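Local atomic coordinates of KLLA0E08119p (Kluyveromyces lactis, PDB entry 3VA7), a protein that probably couples ATP-driven carboxylation of biotin to carboxyl transfer onto urea, yielding urea-1-carboxylate in the allophanate route of urea degradation. Residues A[324-335]-A[357-367]. Numbering follows the deposited sequence.
Sequences VEHPITEMVTGL and IEVSGASIEAR. With GOL (glycerol), chain E.
Glu-325 and Arg-367 form a salt bridge at one end of a helix-on-sheet contact in the biotin carboxylase part of the chain, where helix 326-333 lies nearly antiparallel (157°) over strand 362-367 of a large antiparallel sheet. OE1 of Glu-325 stands 3.1 Å from NH2 of Arg-367, carboxylate and guanidinium planes turned 45° apart. Outside the two segments, Glu-268 pairs with NE of the arginine and Lys-265 with OE2 of Glu-325, so the charges are shared in a small network. Over the middle of the guanidinium lies CG1 of Val-324, 3.7 Å above its plane, brought there by a chi1 of -178° that sets CG1 anti to the backbone N. With an alanine here instead of the arginine, Glu-268 and OE1 of Glu-325 would both probably lose their positive partner, and CG1 of Val-324 the flat group it lies on. Apolar packing fills the middle: CG2 of Ile-328 meets CB of Glu-365 at 3.5 Å, the side chains crossing at about a right angle, while CG1 of Val-332 rests on CB of Ser-363 (3.7 Å). OG of Ser-363 lies against CB of Met-331 but bonds to the backbone of Val-418 on the neighbouring strand. Backbone contacts mark the helix end, where Ser-360 N gives a weak bond to Val-332 O, and Val-359 CA-H also points at that oxygen. At the opposite end a glycerol, probably from the crystallisation liquor, takes the N-H of Val-324 on O3 (2.8 Å) and gives its O2 hydroxyl to Glu-325 OE1 at 2.7 Å.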
# COMPACT_ATOMS: atom_id res chain seq x y z
N VAL A 324 -17.71 -17.42 -22.67
CA VAL A 324 -17.31 -16.15 -22.06
C VAL A 324 -18.00 -14.92 -22.72
O VAL A 324 -18.62 -14.13 -22.03
CB VAL A 324 -15.76 -15.96 -21.97
CG1 VAL A 324 -15.41 -14.59 -21.28
CG2 VAL A 324 -15.03 -17.17 -21.24
N GLU A 325 -17.99 -14.83 -24.05
CA GLU A 325 -18.59 -13.68 -24.76
C GLU A 325 -20.09 -13.59 -24.82
O GLU A 325 -20.61 -12.68 -25.51
CB GLU A 325 -18.06 -13.53 -26.21
CG GLU A 325 -18.22 -14.75 -27.07
CD GLU A 325 -17.04 -15.74 -26.98
OE1 GLU A 325 -16.42 -15.87 -25.91
OE2 GLU A 325 -16.73 -16.39 -28.01
N HIS A 326 -20.80 -14.51 -24.16
CA HIS A 326 -22.27 -14.57 -24.26
C HIS A 326 -22.98 -13.25 -23.93
O HIS A 326 -24.10 -13.01 -24.42
CB HIS A 326 -22.87 -15.70 -23.38
CG HIS A 326 -22.95 -15.35 -21.92
ND1 HIS A 326 -21.87 -15.42 -21.07
CD2 HIS A 326 -23.99 -14.89 -21.17
CE1 HIS A 326 -22.23 -15.02 -19.86
NE2 HIS A 326 -23.51 -14.69 -19.89
N PRO A 327 -22.38 -12.40 -23.08
CA PRO A 327 -23.15 -11.16 -22.79
C PRO A 327 -23.42 -10.23 -23.95
O PRO A 327 -24.41 -9.51 -23.90
CB PRO A 327 -22.29 -10.43 -21.76
CG PRO A 327 -21.42 -11.54 -21.08
CD PRO A 327 -21.19 -12.53 -22.22
N ILE A 328 -22.64 -10.23 -25.02
CA ILE A 328 -22.99 -9.28 -26.10
C ILE A 328 -24.32 -9.65 -26.77
O ILE A 328 -25.18 -8.77 -27.08
CB ILE A 328 -21.86 -9.04 -27.12
CG1 ILE A 328 -21.45 -10.33 -27.82
CG2 ILE A 328 -20.66 -8.42 -26.42
CD1 ILE A 328 -20.51 -10.08 -28.94
N THR A 329 -24.50 -10.96 -26.96
CA THR A 329 -25.76 -11.55 -27.42
C THR A 329 -26.93 -11.11 -26.52
O THR A 329 -28.03 -10.73 -27.01
CB THR A 329 -25.62 -13.11 -27.49
OG1 THR A 329 -24.55 -13.45 -28.40
CG2 THR A 329 -26.87 -13.76 -27.97
N GLU A 330 -26.70 -11.14 -25.21
CA GLU A 330 -27.75 -10.72 -24.25
C GLU A 330 -28.11 -9.21 -24.39
O GLU A 330 -29.23 -8.80 -24.10
CB GLU A 330 -27.37 -11.06 -22.79
CG GLU A 330 -27.29 -12.55 -22.50
CD GLU A 330 -27.01 -12.90 -21.03
OE1 GLU A 330 -26.62 -11.98 -20.25
OE2 GLU A 330 -27.20 -14.09 -20.64
N MET A 331 -27.17 -8.41 -24.86
CA MET A 331 -27.42 -7.00 -24.90
C MET A 331 -28.34 -6.83 -26.08
O MET A 331 -29.37 -6.12 -25.97
CB MET A 331 -26.13 -6.17 -25.09
CG MET A 331 -25.20 -6.10 -23.90
SD MET A 331 -25.74 -4.90 -22.65
CE MET A 331 -26.57 -6.12 -21.62
N VAL A 332 -27.99 -7.43 -27.21
CA VAL A 332 -28.78 -7.15 -28.42
C VAL A 332 -30.18 -7.81 -28.51
O VAL A 332 -31.03 -7.37 -29.29
CB VAL A 332 -28.00 -7.32 -29.71
CG1 VAL A 332 -26.71 -6.56 -29.58
CG2 VAL A 332 -27.74 -8.79 -29.98
N THR A 333 -30.46 -8.79 -27.64
CA THR A 333 -31.72 -9.54 -27.69
C THR A 333 -32.58 -9.31 -26.41
O THR A 333 -33.79 -9.43 -26.44
CB THR A 333 -31.41 -11.05 -27.89
OG1 THR A 333 -30.70 -11.56 -26.76
CG2 THR A 333 -30.49 -11.25 -29.11
N GLY A 334 -31.92 -8.94 -25.31
CA GLY A 334 -32.56 -8.73 -24.02
C GLY A 334 -32.83 -10.05 -23.34
O GLY A 334 -33.65 -10.11 -22.41
N LEU A 335 -32.22 -11.13 -23.82
CA LEU A 335 -32.42 -12.45 -23.22
C LEU A 335 -31.43 -12.69 -22.12
O LEU A 335 -30.29 -12.27 -22.21
CB LEU A 335 -32.26 -13.57 -24.25
CG LEU A 335 -33.29 -13.57 -25.39
CD1 LEU A 335 -33.05 -14.79 -26.27
CD2 LEU A 335 -34.72 -13.49 -24.90
N ILE A 357 -37.07 -13.80 -31.85
CA ILE A 357 -35.91 -13.07 -31.38
C ILE A 357 -35.63 -11.78 -32.16
O ILE A 357 -35.45 -11.82 -33.39
CB ILE A 357 -34.71 -14.01 -31.29
CG1 ILE A 357 -34.91 -14.87 -30.04
CG2 ILE A 357 -33.41 -13.22 -31.21
CD1 ILE A 357 -34.28 -16.15 -30.06
N GLU A 358 -35.66 -10.63 -31.48
CA GLU A 358 -35.26 -9.35 -32.09
C GLU A 358 -33.91 -8.80 -31.65
O GLU A 358 -33.67 -8.51 -30.48
CB GLU A 358 -36.33 -8.26 -31.98
CG GLU A 358 -37.24 -8.33 -30.76
CD GLU A 358 -38.75 -8.18 -31.14
OE1 GLU A 358 -39.54 -7.82 -30.22
OE2 GLU A 358 -39.12 -8.41 -32.35
N VAL A 359 -33.05 -8.61 -32.63
CA VAL A 359 -31.74 -8.06 -32.40
C VAL A 359 -31.82 -6.57 -32.61
O VAL A 359 -32.39 -6.09 -33.59
CB VAL A 359 -30.68 -8.70 -33.27
CG1 VAL A 359 -31.28 -9.16 -34.50
CG2 VAL A 359 -29.57 -7.73 -33.54
N SER A 360 -31.21 -5.84 -31.69
CA SER A 360 -31.51 -4.46 -31.48
C SER A 360 -30.21 -3.78 -31.13
O SER A 360 -29.67 -3.97 -30.04
CB SER A 360 -32.50 -4.38 -30.34
OG SER A 360 -33.05 -3.10 -30.23
N GLY A 361 -29.70 -3.02 -32.09
CA GLY A 361 -28.43 -2.31 -31.95
C GLY A 361 -27.22 -3.19 -32.16
O GLY A 361 -27.29 -4.21 -32.83
N ALA A 362 -26.09 -2.77 -31.58
CA ALA A 362 -24.85 -3.53 -31.67
C ALA A 362 -24.16 -3.48 -30.33
O ALA A 362 -24.36 -2.54 -29.56
CB ALA A 362 -23.93 -3.00 -32.78
N SER A 363 -23.34 -4.50 -30.04
CA SER A 363 -22.79 -4.61 -28.72
C SER A 363 -21.43 -5.20 -28.78
O SER A 363 -21.17 -6.06 -29.62
CB SER A 363 -23.71 -5.43 -27.80
OG SER A 363 -23.07 -5.76 -26.60
N ILE A 364 -20.54 -4.69 -27.93
CA ILE A 364 -19.17 -5.15 -27.90
C ILE A 364 -18.57 -5.32 -26.49
O ILE A 364 -18.99 -4.66 -25.53
CB ILE A 364 -18.21 -4.43 -28.93
CG1 ILE A 364 -16.87 -4.21 -28.30
CG2 ILE A 364 -18.80 -3.13 -29.72
CD1 ILE A 364 -15.88 -5.18 -28.84
N GLU A 365 -17.64 -6.25 -26.39
CA GLU A 365 -17.10 -6.72 -25.12
C GLU A 365 -15.58 -6.67 -25.20
O GLU A 365 -15.01 -7.07 -26.20
CB GLU A 365 -17.53 -8.17 -24.83
CG GLU A 365 -16.81 -8.75 -23.64
CD GLU A 365 -17.28 -10.14 -23.25
OE1 GLU A 365 -18.09 -10.25 -22.30
OE2 GLU A 365 -16.82 -11.13 -23.86
N ALA A 366 -14.94 -6.18 -24.14
CA ALA A 366 -13.48 -6.22 -24.03
C ALA A 366 -13.14 -7.00 -22.76
O ALA A 366 -13.82 -6.87 -21.72
CB ALA A 366 -12.89 -4.78 -23.97
N ARG A 367 -12.09 -7.80 -22.83
CA ARG A 367 -11.76 -8.62 -21.69
C ARG A 367 -10.59 -8.04 -20.91
O ARG A 367 -9.43 -8.09 -21.37
CB ARG A 367 -11.39 -10.01 -22.18
CG ARG A 367 -12.38 -10.70 -23.10
CD ARG A 367 -12.13 -12.22 -22.97
NE ARG A 367 -12.98 -13.04 -23.81
CZ ARG A 367 -12.83 -14.36 -23.94
NH1 ARG A 367 -11.87 -14.99 -23.28
NH2 ARG A 367 -13.63 -15.04 -24.73
C1 GOL E . -13.39 -20.04 -26.15
O1 GOL E . -13.45 -20.37 -27.53
C2 GOL E . -14.70 -19.46 -25.56
O2 GOL E . -14.84 -18.06 -25.72
C3 GOL E . -14.72 -19.66 -24.04
O3 GOL E . -16.03 -19.47 -23.56